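Local coordinates for restriction endonuclease THAI (PDB 3NDH), which binds a specific DNA site as a restriction endonuclease, intercalating into the helix without flipping nucleotides, and cleaves the DNA, at the interface of chains A and B. Numbering follows the deposited sequence. Chains: chain A/B, restriction endonuclease THAI.

Contact 1: the interface of chains A and B. Residues chain A 214-215, 218-219, 222; chain B 40, 61, 64-65, 67-69, 71.
In the two-chain assembly of the ThaI restriction endonuclease, two tryptophans of the C-terminal helix 216-223 of chain A lie against helix 58-74 of chain B in a helix-to-helix contact. The indole of A:Trp222 is sandwiched. On one face sits the terminal methyl CE of B:Met40, 3.5 Å from A:Trp222 CD2 and over the middle of the ring system, brought there by a chain that stays extended beyond CG and belongs to helix 27-46. On the opposite face B:Leu69 lays its CD1 methyl over the six-membered ring and its CA over the five-membered ring. A:Trp218, one turn earlier, receives B:Ile65 on one face, CG1 lying toward the rim and 3.5 Å from A:Trp218 CD2, while CD1 continues toward CZ3 and CH2. B:Leu61 CD1 reaches A:Trp218 near NE1 and CZ2, and B:Met40 SD lies by CE3. In both tryptophans CG is anti to the carbonyl carbon (chi1 -53° in A:Trp218, -73° in A:Trp222), and both indoles reach helix 58-74. At the edge of the sandwiched indole, A:Trp222 NE1 donates to B:Ile65 O at 3.2 Å (155° at H), approaching from above the carbonyl plane, which should help set the turn of the ring.

Beside them, A:Val219 turns CG2 toward B:Ser68 CB and B:Ile71 CG2. A:Phe215 crosses B:Arg64 at about a right angle, its CD1 3.6 Å from the aliphatic CG, and B:Ser68 OG lies in the ring plane at its edge. B:Ser68 OG donates to B:Arg64 O at 2.8 Å, and its bond to A:Phe215 O is at most weak.

Toward the rim, B:Arg64 bends at chi3, bringing one guanidinium face against A:Ala214 CB. Water 1, at the guanidinium edge, is 2.7 Å from B:Arg64 NH1 and 2.9 Å from A:Trp218 NE1, and also meets A:Ala214 O.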
loop_
_atom_site.group_PDB
_atom_site.type_symbol
_atom_site.label_atom_id
_atom_site.label_comp_id
_atom_site.label_asym_id
_atom_site.label_seq_id
_atom_site.Cartn_x
_atom_site.Cartn_y
_atom_site.Cartn_z
ATOM N N ALA A 214 9.327 4.723 -12.647
ATOM C CA ALA A 214 9.079 5.096 -11.256
ATOM C C ALA A 214 10.303 5.632 -10.534
ATOM O O ALA A 214 10.184 6.452 -9.625
ATOM C CB ALA A 214 8.527 3.897 -10.490
ATOM N N PHE A 215 11.476 5.147 -10.928
ATOM C CA PHE A 215 12.738 5.453 -10.224
ATOM C C PHE A 215 13.339 6.775 -10.665
ATOM O O PHE A 215 14.100 7.366 -9.918
ATOM C CB PHE A 215 13.759 4.335 -10.442
ATOM C CG PHE A 215 13.273 3.009 -9.980
ATOM C CD1 PHE A 215 13.456 2.603 -8.666
ATOM C CD2 PHE A 215 12.614 2.163 -10.845
ATOM C CE1 PHE A 215 12.972 1.392 -8.235
ATOM C CE2 PHE A 215 12.122 0.955 -10.415
ATOM C CZ PHE A 215 12.331 0.555 -9.118
ATOM N N TRP A 218 13.524 9.911 -8.341
ATOM C CA TRP A 218 14.363 9.777 -7.179
ATOM C C TRP A 218 15.832 9.712 -7.557
ATOM O O TRP A 218 16.642 10.310 -6.859
ATOM C CB TRP A 218 13.916 8.569 -6.361
ATOM C CG TRP A 218 12.468 8.593 -6.017
ATOM C CD1 TRP A 218 11.518 7.788 -6.541
ATOM C CD2 TRP A 218 11.786 9.509 -5.146
ATOM N NE1 TRP A 218 10.274 8.118 -6.031
ATOM C CE2 TRP A 218 10.420 9.168 -5.167
ATOM C CE3 TRP A 218 12.205 10.559 -4.324
ATOM C CZ2 TRP A 218 9.468 9.858 -4.421
ATOM C CZ3 TRP A 218 11.259 11.242 -3.584
ATOM C CH2 TRP A 218 9.910 10.882 -3.632
ATOM N N VAL A 219 16.178 9.012 -8.636
ATOM C CA VAL A 219 17.571 8.990 -9.099
ATOM C C VAL A 219 18.010 10.423 -9.403
ATOM O O VAL A 219 19.108 10.841 -9.031
ATOM C CB VAL A 219 17.780 8.074 -10.327
ATOM C CG1 VAL A 219 19.236 8.169 -10.852
ATOM C CG2 VAL A 219 17.466 6.620 -9.954
ATOM N N TRP A 222 18.739 12.310 -6.252
ATOM C CA TRP A 222 20.074 11.935 -5.767
ATOM C C TRP A 222 21.177 12.624 -6.565
ATOM O O TRP A 222 22.157 13.105 -5.993
ATOM C CB TRP A 222 20.296 10.410 -5.769
ATOM C CG TRP A 222 19.540 9.720 -4.682
ATOM C CD1 TRP A 222 18.513 8.836 -4.831
ATOM C CD2 TRP A 222 19.715 9.912 -3.281
ATOM N NE1 TRP A 222 18.047 8.439 -3.592
ATOM C CE2 TRP A 222 18.765 9.098 -2.625
ATOM C CE3 TRP A 222 20.586 10.697 -2.513
ATOM C CZ2 TRP A 222 18.684 9.034 -1.242
ATOM C CZ3 TRP A 222 20.482 10.657 -1.143
ATOM C CH2 TRP A 222 19.528 9.834 -0.518
ATOM N N MET B 40 13.434 13.343 1.066
ATOM C CA MET B 40 12.803 12.367 0.208
ATOM C C MET B 40 11.812 11.497 0.982
ATOM O O MET B 40 10.723 11.189 0.492
ATOM C CB MET B 40 13.832 11.489 -0.485
ATOM C CG MET B 40 14.761 12.263 -1.395
ATOM S SD MET B 40 15.646 11.196 -2.558
ATOM C CE MET B 40 17.141 12.162 -2.809
ATOM N N LEU B 61 7.185 3.049 -1.226
ATOM C CA LEU B 61 7.778 4.238 -1.822
ATOM C C LEU B 61 9.181 4.557 -1.276
ATOM O O LEU B 61 10.102 4.908 -2.012
ATOM C CB LEU B 61 6.809 5.413 -1.668
ATOM C CG LEU B 61 7.123 6.714 -2.383
ATOM C CD1 LEU B 61 7.573 6.480 -3.834
ATOM C CD2 LEU B 61 5.900 7.675 -2.324
ATOM N N ARG B 64 11.658 2.429 -3.071
ATOM C CA ARG B 64 12.005 3.008 -4.365
ATOM C C ARG B 64 13.088 4.063 -4.221
ATOM O O ARG B 64 13.989 4.155 -5.041
ATOM C CB ARG B 64 10.765 3.629 -5.032
ATOM C CG ARG B 64 10.848 3.744 -6.508
ATOM C CD ARG B 64 9.545 4.269 -7.058
ATOM N NE ARG B 64 8.437 3.322 -6.967
ATOM C CZ ARG B 64 7.141 3.646 -6.932
ATOM N NH1 ARG B 64 6.754 4.904 -6.971
ATOM N NH2 ARG B 64 6.216 2.704 -6.835
ATOM N N ILE B 65 13.020 4.868 -3.178
ATOM C CA ILE B 65 14.017 5.888 -2.922
ATOM C C ILE B 65 15.394 5.261 -2.615
ATOM O O ILE B 65 16.433 5.724 -3.110
ATOM C CB ILE B 65 13.566 6.785 -1.757
ATOM C CG1 ILE B 65 12.389 7.646 -2.207
ATOM C CG2 ILE B 65 14.691 7.662 -1.242
ATOM C CD1 ILE B 65 11.558 8.214 -1.048
ATOM N N SER B 67 16.359 2.114 -3.491
ATOM C CA SER B 67 16.822 1.513 -4.739
ATOM C C SER B 67 17.424 2.550 -5.677
ATOM O O SER B 67 18.401 2.274 -6.393
ATOM C CB SER B 67 15.685 0.774 -5.434
ATOM O OG SER B 67 15.227 -0.299 -4.643
ATOM N N SER B 68 16.852 3.739 -5.690
ATOM C CA SER B 68 17.352 4.802 -6.523
ATOM C C SER B 68 18.704 5.320 -6.066
ATOM O O SER B 68 19.533 5.693 -6.895
ATOM C CB SER B 68 16.315 5.922 -6.555
ATOM O OG SER B 68 15.119 5.503 -7.199
ATOM N N LEU B 69 18.908 5.353 -4.763
ATOM C CA LEU B 69 20.227 5.650 -4.222
ATOM C C LEU B 69 21.257 4.632 -4.711
ATOM O O LEU B 69 22.370 5.004 -5.098
ATOM C CB LEU B 69 20.187 5.666 -2.693
ATOM C CG LEU B 69 21.507 5.800 -1.960
ATOM C CD1 LEU B 69 22.220 7.102 -2.314
ATOM C CD2 LEU B 69 21.243 5.649 -0.455
ATOM N N ILE B 71 21.028 2.804 -7.510
ATOM C CA ILE B 71 21.200 3.062 -8.934
ATOM C C ILE B 71 22.194 4.203 -9.129
ATOM O O ILE B 71 23.104 4.123 -9.968
ATOM C CB ILE B 71 19.875 3.408 -9.632
ATOM C CG1 ILE B 71 18.972 2.166 -9.723
ATOM C CG2 ILE B 71 20.156 3.968 -11.031
ATOM C CD1 ILE B 71 17.507 2.472 -10.029
HETATM O O HOH W 1 8.171 7.089 -7.694
#

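Contact 2: the interface of chains A and B. Residues chain A 118, 174-179; chain B 116-117, 119, 121-122.
The carboxylate of B:Asp119, just before helix 120-129, is the flat group on which this loop-to-helix-start contact between the two ThaI endonuclease chains turns. Above its plane, A:Gly176 N donates to B:Asp119 OD1 at 2.9 Å (159° at H). The other oxygen, B:Asp119 OD2, uses its anti lone pair, directed away from OD1, to accept B:Lys122 N at 2.9 Å, an N-cap of the helix that fixes the carboxylate's rotation. With CG anti to the backbone N (chi1 179°), the carboxylate reaches into the chain A loop 174-179. The helix start and the two amides would tend to stabilise its negative charge. Water 4 joins B:Asp119 OD1, at 2.7 Å, to A:Lys174 O, the same carbonyl that accepts A:Thr177 OG1 at 2.8 Å and so holds the loop in shape.

The amide of A:Asn178, its CG also anti to the backbone N, crosses the B:Thr117 side chain at about a right angle. Its ND2 end lies beside the threonine hydroxyl, and water 2 bridges them, 3.0 Å from A:Asn178 ND2 and 2.8 Å from B:Thr117 OG1. At the other end of the amide, A:Asn178 OD1 meets water 3 at 2.8 Å, which passes the link to B:Asp119 N. Alongside, B:Lys122 bends at chi2 and chi3, bringing its CE methylene against A:Asn178 CB while CG passes A:Thr177 O.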
loop_
_atom_site.group_PDB
_atom_site.type_symbol
_atom_site.label_atom_id
_atom_site.label_comp_id
_atom_site.label_asym_id
_atom_site.label_seq_id
_atom_site.Cartn_x
_atom_site.Cartn_y
_atom_site.Cartn_z
ATOM N N VAL A 118 -6.879 -11.277 9.150
ATOM C CA VAL A 118 -6.664 -12.699 8.891
ATOM C C VAL A 118 -6.717 -13.549 10.171
ATOM O O VAL A 118 -7.112 -14.714 10.117
ATOM C CB VAL A 118 -5.328 -12.922 8.147
ATOM C CG1 VAL A 118 -5.018 -14.398 8.043
ATOM C CG2 VAL A 118 -5.412 -12.308 6.767
ATOM N N LYS A 174 -9.481 -18.471 4.770
ATOM C CA LYS A 174 -9.297 -19.908 4.850
ATOM C C LYS A 174 -8.072 -20.240 5.686
ATOM O O LYS A 174 -6.958 -19.832 5.367
ATOM C CB LYS A 174 -9.195 -20.517 3.455
ATOM C CG LYS A 174 -8.966 -22.010 3.463
ATOM C CD LYS A 174 -9.221 -22.637 2.098
ATOM C CE LYS A 174 -10.646 -23.139 1.968
ATOM N NZ LYS A 174 -10.865 -24.451 2.657
ATOM N N GLN A 175 -8.278 -20.981 6.768
ATOM C CA GLN A 175 -7.171 -21.366 7.616
ATOM C C GLN A 175 -6.254 -22.346 6.884
ATOM O O GLN A 175 -6.722 -23.192 6.128
ATOM C CB GLN A 175 -7.694 -21.947 8.924
ATOM C CG GLN A 175 -8.407 -20.880 9.757
ATOM C CD GLN A 175 -8.897 -21.389 11.084
ATOM O OE1 GLN A 175 -8.117 -21.846 11.910
ATOM N NE2 GLN A 175 -10.200 -21.291 11.307
ATOM N N GLY A 176 -4.951 -22.197 7.067
ATOM C CA GLY A 176 -3.971 -23.071 6.425
ATOM C C GLY A 176 -3.582 -22.578 5.047
ATOM O O GLY A 176 -2.856 -23.253 4.322
ATOM N N THR A 177 -4.115 -21.425 4.667
ATOM C CA THR A 177 -3.644 -20.692 3.484
ATOM C C THR A 177 -3.092 -19.348 3.960
ATOM O O THR A 177 -3.153 -19.037 5.139
ATOM C CB THR A 177 -4.767 -20.456 2.433
ATOM O OG1 THR A 177 -5.686 -19.469 2.897
ATOM C CG2 THR A 177 -5.531 -21.745 2.142
ATOM N N ASN A 178 -2.556 -18.556 3.036
ATOM C CA ASN A 178 -2.025 -17.216 3.342
ATOM C C ASN A 178 -2.875 -16.162 2.635
ATOM O O ASN A 178 -2.498 -15.696 1.573
ATOM C CB ASN A 178 -0.563 -17.163 2.899
ATOM C CG ASN A 178 0.081 -15.802 3.118
ATOM O OD1 ASN A 178 -0.414 -14.981 3.888
ATOM N ND2 ASN A 178 1.224 -15.592 2.490
ATOM N N PRO A 179 -4.043 -15.815 3.205
ATOM C CA PRO A 179 -4.941 -14.834 2.604
ATOM C C PRO A 179 -4.707 -13.427 3.148
ATOM O O PRO A 179 -3.758 -13.188 3.886
ATOM C CB PRO A 179 -6.308 -15.347 3.027
ATOM C CG PRO A 179 -6.060 -15.836 4.395
ATOM C CD PRO A 179 -4.645 -16.382 4.431
ATOM N N TRP B 116 4.736 -11.253 5.696
ATOM C CA TRP B 116 3.466 -10.568 5.967
ATOM C C TRP B 116 2.292 -11.546 6.103
ATOM O O TRP B 116 1.153 -11.248 5.779
ATOM C CB TRP B 116 3.226 -9.469 4.919
ATOM C CG TRP B 116 4.304 -8.432 4.919
ATOM C CD1 TRP B 116 5.354 -8.349 4.062
ATOM C CD2 TRP B 116 4.441 -7.338 5.843
ATOM N NE1 TRP B 116 6.129 -7.248 4.367
ATOM C CE2 TRP B 116 5.589 -6.613 5.455
ATOM C CE3 TRP B 116 3.668 -6.871 6.922
ATOM C CZ2 TRP B 116 6.017 -5.478 6.129
ATOM C CZ3 TRP B 116 4.087 -5.720 7.587
ATOM C CH2 TRP B 116 5.260 -5.044 7.187
ATOM N N THR B 117 2.605 -12.706 6.668
ATOM C CA THR B 117 1.681 -13.817 6.890
ATOM C C THR B 117 1.190 -13.823 8.325
ATOM O O THR B 117 1.984 -13.804 9.256
ATOM C CB THR B 117 2.413 -15.142 6.637
ATOM O OG1 THR B 117 2.874 -15.143 5.282
ATOM C CG2 THR B 117 1.530 -16.387 6.889
ATOM N N ASP B 119 -1.737 -16.019 8.999
ATOM C CA ASP B 119 -2.270 -17.371 9.166
ATOM C C ASP B 119 -1.409 -18.162 10.143
ATOM O O ASP B 119 -0.193 -18.248 9.962
ATOM C CB ASP B 119 -2.310 -18.120 7.840
ATOM C CG ASP B 119 -2.828 -19.532 7.996
ATOM O OD1 ASP B 119 -4.038 -19.685 8.213
ATOM O OD2 ASP B 119 -2.030 -20.505 7.950
ATOM N N THR B 121 -0.948 -21.442 10.868
ATOM C CA THR B 121 -0.173 -22.583 10.376
ATOM C C THR B 121 0.974 -22.160 9.483
ATOM O O THR B 121 2.104 -22.596 9.653
ATOM C CB THR B 121 -1.054 -23.599 9.648
ATOM O OG1 THR B 121 -1.967 -24.170 10.588
ATOM C CG2 THR B 121 -0.212 -24.721 9.057
ATOM N N LYS B 122 0.692 -21.287 8.527
ATOM C CA LYS B 122 1.732 -20.845 7.618
ATOM C C LYS B 122 2.811 -20.068 8.369
ATOM O O LYS B 122 3.981 -20.108 7.995
ATOM C CB LYS B 122 1.138 -19.976 6.526
ATOM C CG LYS B 122 0.075 -20.661 5.662
ATOM C CD LYS B 122 0.667 -21.379 4.504
ATOM C CE LYS B 122 1.253 -20.461 3.458
ATOM N NZ LYS B 122 2.048 -21.275 2.512
HETATM O O HOH W 2 2.762 -13.192 3.285
HETATM O O HOH W 3 -1.923 -14.735 6.191
HETATM O O HOH W 4 -5.855 -17.943 7.208
#

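The centres of contact 1 and contact 2, taken over their C-alpha atoms, lie about 33 Å apart, and the two share no residue or secondary-structure element. Both join the same pair of chains, and the two-fold symmetry repeats each with the chains exchanged. Contact 1 is the larger, mainly apolar patch, hiding 511 Å² of protein surface, and draws on the C-terminal region of one chain. Contact 2, at 237 Å², is polar and rich in water. Well-separated contacts, each with its symmetry twin, should limit relative movement of the chains if this pairing is the biological one, which the structure alone does not show.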